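Local coordinates for putative acetoin utilization protein, acetoin dehydrogenase (PDB 5AWE) that is of unknown function but combines paired CBS domains with an ACT domain, an architecture consistent with regulation by small-molecule binding, at residues A[94-108]-A[120-132]. Sequence-based numbering, arbitrary orientation.
Sequences LEKAALLMEERKIGG and IITVTDVLRAFIE
Ala98 and Val126 mark where helix 94-103 packs on helix 123-132, the short axes 10.0 Å apart at closest approach and their N-to-C directions 136° apart, while Gly108 and Thr122 form an antiparallel non-hydrogen-bonded pair. Val126 is a knob in the hole formed by Leu94, Ala97, Ala98 and Met101. With CG1 anti to the backbone N (chi1 177°), its two methyls divide the hole: CG1 lies 3.6 Å from Ala98 CB, and CG2 meets the selenomethionine Met101 tip to tip at CE. Met101 SE lies 3.5 Å from Val123 CG1. Leu94 fits between several side chains: its CD2 reaches Ile121 CD1 at 3.6 Å, the branch point CG lies 3.6 Å from Ala129 CB, and CD1 sits over the rim of one Phe130 face, whereas Ala98 CB approaches that ring's edge. An alanine in place of Leu94 would probably open a gap between Ile121 and Ala129 and deprive the Phe130 face of this cover. Val123 N donates to Gly107 O (3.0 Å) from above the carbonyl plane. Asp125 OD2 accepts Thr122 N at 2.8 Å, tying the N-cap residue to the first turn. The contact packs together both helices of a beta-alpha-beta-beta-alpha CBS domain.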
loop_
_atom_site.group_PDB
_atom_site.type_symbol
_atom_site.label_atom_id
_atom_site.label_comp_id
_atom_site.label_asym_id
_atom_site.label_seq_id
_atom_site.Cartn_x
_atom_site.Cartn_y
_atom_site.Cartn_z
ATOM N N LEU A 94 -27.566 0.863 -32.996
ATOM C CA LEU A 94 -27.177 0.262 -31.740
ATOM C C LEU A 94 -26.169 -0.867 -31.997
ATOM O O LEU A 94 -25.158 -0.962 -31.295
ATOM C CB LEU A 94 -28.429 -0.250 -31.009
ATOM C CG LEU A 94 -28.312 -0.830 -29.593
ATOM C CD1 LEU A 94 -27.787 -2.257 -29.661
ATOM C CD2 LEU A 94 -27.401 0.064 -28.729
ATOM N N GLU A 95 -26.424 -1.683 -33.023
ATOM C CA GLU A 95 -25.615 -2.880 -33.307
ATOM C C GLU A 95 -24.131 -2.580 -33.553
ATOM O O GLU A 95 -23.273 -3.451 -33.370
ATOM C CB GLU A 95 -26.170 -3.647 -34.524
ATOM C CG GLU A 95 -27.643 -4.030 -34.433
ATOM C CD GLU A 95 -28.554 -3.029 -35.134
ATOM O OE1 GLU A 95 -29.047 -3.348 -36.229
ATOM O OE2 GLU A 95 -28.782 -1.924 -34.594
ATOM N N LYS A 96 -23.826 -1.356 -33.967
ATOM C CA LYS A 96 -22.444 -0.973 -34.226
ATOM C C LYS A 96 -21.654 -0.963 -32.918
ATOM O O LYS A 96 -20.502 -1.392 -32.867
ATOM C CB LYS A 96 -22.390 0.415 -34.871
ATOM C CG LYS A 96 -21.159 0.646 -35.732
ATOM C CD LYS A 96 -21.004 2.123 -36.076
ATOM C CE LYS A 96 -20.100 2.342 -37.287
ATOM N NZ LYS A 96 -20.879 2.339 -38.560
ATOM N N ALA A 97 -22.288 -0.483 -31.857
ATOM C CA ALA A 97 -21.641 -0.433 -30.559
ATOM C C ALA A 97 -21.296 -1.847 -30.114
ATOM O O ALA A 97 -20.171 -2.109 -29.683
ATOM C CB ALA A 97 -22.556 0.244 -29.532
ATOM N N ALA A 98 -22.260 -2.758 -30.226
ATOM C CA ALA A 98 -22.047 -4.134 -29.783
ATOM C C ALA A 98 -20.883 -4.746 -30.547
ATOM O O ALA A 98 -20.081 -5.493 -29.982
ATOM C CB ALA A 98 -23.316 -4.975 -29.998
ATOM N N LEU A 99 -20.795 -4.416 -31.831
ATOM C CA LEU A 99 -19.739 -4.941 -32.678
ATOM C C LEU A 99 -18.391 -4.440 -32.201
ATOM O O LEU A 99 -17.465 -5.229 -32.014
ATOM C CB LEU A 99 -19.970 -4.532 -34.134
ATOM C CG LEU A 99 -20.988 -5.398 -34.892
ATOM C CD1 LEU A 99 -21.282 -4.783 -36.246
ATOM C CD2 LEU A 99 -20.440 -6.814 -35.053
ATOM N N LEU A 100 -18.289 -3.132 -31.987
ATOM C CA LEU A 100 -17.050 -2.545 -31.498
ATOM C C LEU A 100 -16.652 -3.125 -30.143
ATOM O O LEU A 100 -15.488 -3.469 -29.929
ATOM C CB LEU A 100 -17.193 -1.028 -31.397
ATOM C CG LEU A 100 -17.158 -0.293 -32.738
ATOM C CD1 LEU A 100 -17.891 1.021 -32.610
ATOM C CD2 LEU A 100 -15.710 -0.074 -33.184
HETATM N N MSE A 101 -17.615 -3.251 -29.232
HETATM C CA MSE A 101 -17.313 -3.747 -27.893
HETATM C C MSE A 101 -16.781 -5.176 -27.935
HETATM O O MSE A 101 -15.842 -5.508 -27.221
HETATM C CB MSE A 101 -18.556 -3.688 -26.994
HETATM C CG MSE A 101 -19.048 -2.275 -26.710
HETATM SE SE MSE A 101 -20.319 -2.164 -25.424
HETATM C CE MSE A 101 -21.405 -3.448 -25.881
ATOM N N GLU A 102 -17.377 -6.017 -28.777
ATOM C CA GLU A 102 -17.028 -7.437 -28.807
ATOM C C GLU A 102 -15.722 -7.658 -29.546
ATOM O O GLU A 102 -14.922 -8.511 -29.170
ATOM C CB GLU A 102 -18.136 -8.254 -29.484
ATOM C CG GLU A 102 -17.981 -9.768 -29.334
ATOM C CD GLU A 102 -17.013 -10.381 -30.345
ATOM O OE1 GLU A 102 -16.719 -9.731 -31.371
ATOM O OE2 GLU A 102 -16.548 -11.518 -30.114
ATOM N N GLU A 103 -15.511 -6.883 -30.601
ATOM C CA GLU A 103 -14.300 -7.006 -31.394
ATOM C C GLU A 103 -13.089 -6.730 -30.506
ATOM O O GLU A 103 -12.120 -7.493 -30.500
ATOM C CB GLU A 103 -14.338 -6.011 -32.554
ATOM C CG GLU A 103 -13.157 -6.104 -33.502
ATOM C CD GLU A 103 -13.333 -5.234 -34.739
ATOM O OE1 GLU A 103 -13.347 -3.990 -34.602
ATOM O OE2 GLU A 103 -13.457 -5.795 -35.848
ATOM N N ARG A 104 -13.168 -5.649 -29.735
ATOM C CA ARG A 104 -12.004 -5.128 -29.039
ATOM C C ARG A 104 -12.046 -5.334 -27.533
ATOM O O ARG A 104 -11.313 -4.682 -26.797
ATOM C CB ARG A 104 -11.842 -3.648 -29.370
ATOM C CG ARG A 104 -11.829 -3.400 -30.867
ATOM C CD ARG A 104 -11.356 -2.010 -31.218
ATOM N NE ARG A 104 -11.877 -1.589 -32.515
ATOM C CZ ARG A 104 -11.221 -0.815 -33.373
ATOM N NH1 ARG A 104 -11.781 -0.484 -34.530
ATOM N NH2 ARG A 104 -10.002 -0.376 -33.076
ATOM N N LYS A 105 -12.903 -6.245 -27.080
ATOM C CA LYS A 105 -12.859 -6.727 -25.701
ATOM C C LYS A 105 -13.338 -5.703 -24.679
ATOM O O LYS A 105 -13.279 -5.952 -23.474
ATOM C CB LYS A 105 -11.435 -7.163 -25.339
ATOM C CG LYS A 105 -10.895 -8.312 -26.183
ATOM C CD LYS A 105 -9.545 -8.799 -25.659
ATOM C CE LYS A 105 -9.059 -10.020 -26.426
ATOM N NZ LYS A 105 -7.889 -10.663 -25.763
ATOM N N ILE A 106 -13.819 -4.560 -25.160
ATOM C CA ILE A 106 -14.155 -3.432 -24.295
ATOM C C ILE A 106 -15.566 -3.527 -23.711
ATOM O O ILE A 106 -16.451 -4.151 -24.295
ATOM C CB ILE A 106 -14.064 -2.119 -25.068
ATOM C CG1 ILE A 106 -12.780 -2.089 -25.894
ATOM C CG2 ILE A 106 -14.082 -0.957 -24.101
ATOM C CD1 ILE A 106 -12.845 -1.125 -27.044
ATOM N N GLY A 107 -15.776 -2.891 -22.561
ATOM C CA GLY A 107 -17.091 -2.904 -21.944
ATOM C C GLY A 107 -17.818 -1.576 -22.053
ATOM O O GLY A 107 -18.955 -1.442 -21.599
ATOM N N GLY A 108 -17.162 -0.589 -22.650
ATOM C CA GLY A 108 -17.720 0.748 -22.680
ATOM C C GLY A 108 -17.205 1.537 -23.863
ATOM O O GLY A 108 -16.163 1.208 -24.432
ATOM N N ILE A 120 -22.096 8.155 -23.104
ATOM C CA ILE A 120 -21.339 6.925 -23.013
ATOM C C ILE A 120 -22.285 5.722 -23.041
ATOM O O ILE A 120 -23.330 5.730 -22.391
ATOM C CB ILE A 120 -20.488 6.942 -21.725
ATOM C CG1 ILE A 120 -19.393 5.886 -21.806
ATOM C CG2 ILE A 120 -21.370 6.730 -20.507
ATOM C CD1 ILE A 120 -18.118 6.338 -21.156
ATOM N N ILE A 121 -21.933 4.700 -23.813
ATOM C CA ILE A 121 -22.765 3.501 -23.901
ATOM C C ILE A 121 -21.972 2.256 -23.501
ATOM O O ILE A 121 -20.835 2.047 -23.948
ATOM C CB ILE A 121 -23.345 3.320 -25.334
ATOM C CG1 ILE A 121 -24.290 2.110 -25.371
ATOM C CG2 ILE A 121 -22.215 3.148 -26.340
ATOM C CD1 ILE A 121 -25.126 2.002 -26.653
ATOM N N THR A 122 -22.566 1.433 -22.644
ATOM C CA THR A 122 -21.853 0.287 -22.093
ATOM C C THR A 122 -22.476 -1.025 -22.540
ATOM O O THR A 122 -23.513 -1.039 -23.212
ATOM C CB THR A 122 -21.850 0.315 -20.555
ATOM O OG1 THR A 122 -23.178 0.083 -20.073
ATOM C CG2 THR A 122 -21.362 1.674 -20.047
ATOM N N VAL A 123 -21.834 -2.123 -22.153
ATOM C CA VAL A 123 -22.318 -3.458 -22.477
ATOM C C VAL A 123 -23.701 -3.724 -21.902
ATOM O O VAL A 123 -24.516 -4.378 -22.547
ATOM C CB VAL A 123 -21.344 -4.559 -21.985
ATOM C CG1 VAL A 123 -20.098 -4.561 -22.850
ATOM C CG2 VAL A 123 -20.955 -4.321 -20.523
ATOM N N THR A 124 -23.995 -3.208 -20.715
ATOM C CA THR A 124 -25.311 -3.468 -20.144
ATOM C C THR A 124 -26.383 -2.614 -20.818
ATOM O O THR A 124 -27.560 -2.971 -20.794
ATOM C CB THR A 124 -25.346 -3.245 -18.591
ATOM O OG1 THR A 124 -25.224 -1.852 -18.283
ATOM C CG2 THR A 124 -24.203 -4.003 -17.923
ATOM N N ASP A 125 -25.982 -1.500 -21.431
ATOM C CA ASP A 125 -26.928 -0.686 -22.199
ATOM C C ASP A 125 -27.310 -1.441 -23.466
ATOM O O ASP A 125 -28.484 -1.490 -23.845
ATOM C CB ASP A 125 -26.316 0.666 -22.585
ATOM C CG ASP A 125 -26.027 1.561 -21.377
ATOM O OD1 ASP A 125 -26.867 1.638 -20.449
ATOM O OD2 ASP A 125 -24.948 2.192 -21.366
ATOM N N VAL A 126 -26.308 -2.035 -24.115
ATOM C CA VAL A 126 -26.539 -2.805 -25.328
ATOM C C VAL A 126 -27.380 -4.028 -24.985
ATOM O O VAL A 126 -28.231 -4.449 -25.763
ATOM C CB VAL A 126 -25.199 -3.250 -25.973
ATOM C CG1 VAL A 126 -25.458 -4.112 -27.190
ATOM C CG2 VAL A 126 -24.390 -2.033 -26.381
ATOM N N LEU A 127 -27.161 -4.591 -23.804
ATOM C CA LEU A 127 -27.965 -5.733 -23.390
ATOM C C LEU A 127 -29.420 -5.320 -23.272
ATOM O O LEU A 127 -30.304 -5.969 -23.821
ATOM C CB LEU A 127 -27.468 -6.294 -22.056
ATOM C CG LEU A 127 -26.232 -7.193 -22.146
ATOM C CD1 LEU A 127 -25.964 -7.838 -20.794
ATOM C CD2 LEU A 127 -26.458 -8.263 -23.216
ATOM N N ARG A 128 -29.665 -4.230 -22.558
ATOM C CA ARG A 128 -31.019 -3.712 -22.410
ATOM C C ARG A 128 -31.688 -3.566 -23.789
ATOM O O ARG A 128 -32.832 -3.981 -23.987
ATOM C CB ARG A 128 -30.976 -2.356 -21.689
ATOM C CG ARG A 128 -32.309 -1.944 -21.068
ATOM C CD ARG A 128 -32.147 -0.840 -20.016
ATOM N NE ARG A 128 -31.790 0.446 -20.611
ATOM C CZ ARG A 128 -30.552 0.932 -20.638
ATOM N NH1 ARG A 128 -29.558 0.232 -20.097
ATOM N NH2 ARG A 128 -30.303 2.107 -21.210
ATOM N N ALA A 129 -30.956 -2.998 -24.741
ATOM C CA ALA A 129 -31.490 -2.739 -26.074
ATOM C C ALA A 129 -31.943 -4.028 -26.760
ATOM O O ALA A 129 -33.049 -4.097 -27.299
ATOM C CB ALA A 129 -30.434 -2.032 -26.931
ATOM N N PHE A 130 -31.087 -5.048 -26.736
ATOM C CA PHE A 130 -31.411 -6.320 -27.370
ATOM C C PHE A 130 -32.575 -6.969 -26.649
ATOM O O PHE A 130 -33.418 -7.612 -27.264
ATOM C CB PHE A 130 -30.201 -7.259 -27.360
ATOM C CG PHE A 130 -29.169 -6.937 -28.411
ATOM C CD1 PHE A 130 -29.549 -6.665 -29.719
ATOM C CD2 PHE A 130 -27.816 -6.911 -28.093
ATOM C CE1 PHE A 130 -28.596 -6.367 -30.703
ATOM C CE2 PHE A 130 -26.856 -6.616 -29.063
ATOM C CZ PHE A 130 -27.249 -6.343 -30.374
ATOM N N ILE A 131 -32.626 -6.776 -25.341
ATOM C CA ILE A 131 -33.705 -7.319 -24.538
ATOM C C ILE A 131 -35.026 -6.665 -24.934
ATOM O O ILE A 131 -36.069 -7.320 -24.970
ATOM C CB ILE A 131 -33.437 -7.085 -23.044
ATOM C CG1 ILE A 131 -32.258 -7.946 -22.594
ATOM C CG2 ILE A 131 -34.677 -7.391 -22.229
ATOM C CD1 ILE A 131 -31.730 -7.600 -21.201
ATOM N N GLU A 132 -34.976 -5.378 -25.248
ATOM C CA GLU A 132 -36.181 -4.671 -25.644
ATOM C C GLU A 132 -36.624 -5.030 -27.071
ATOM O O GLU A 132 -37.773 -5.425 -27.291
ATOM C CB GLU A 132 -35.954 -3.163 -25.539
ATOM C CG GLU A 132 -37.154 -2.326 -25.942
ATOM C CD GLU A 132 -37.013 -0.877 -25.508
ATOM O OE1 GLU A 132 -37.403 0.019 -26.288
ATOM O OE2 GLU A 132 -36.509 -0.635 -24.385
#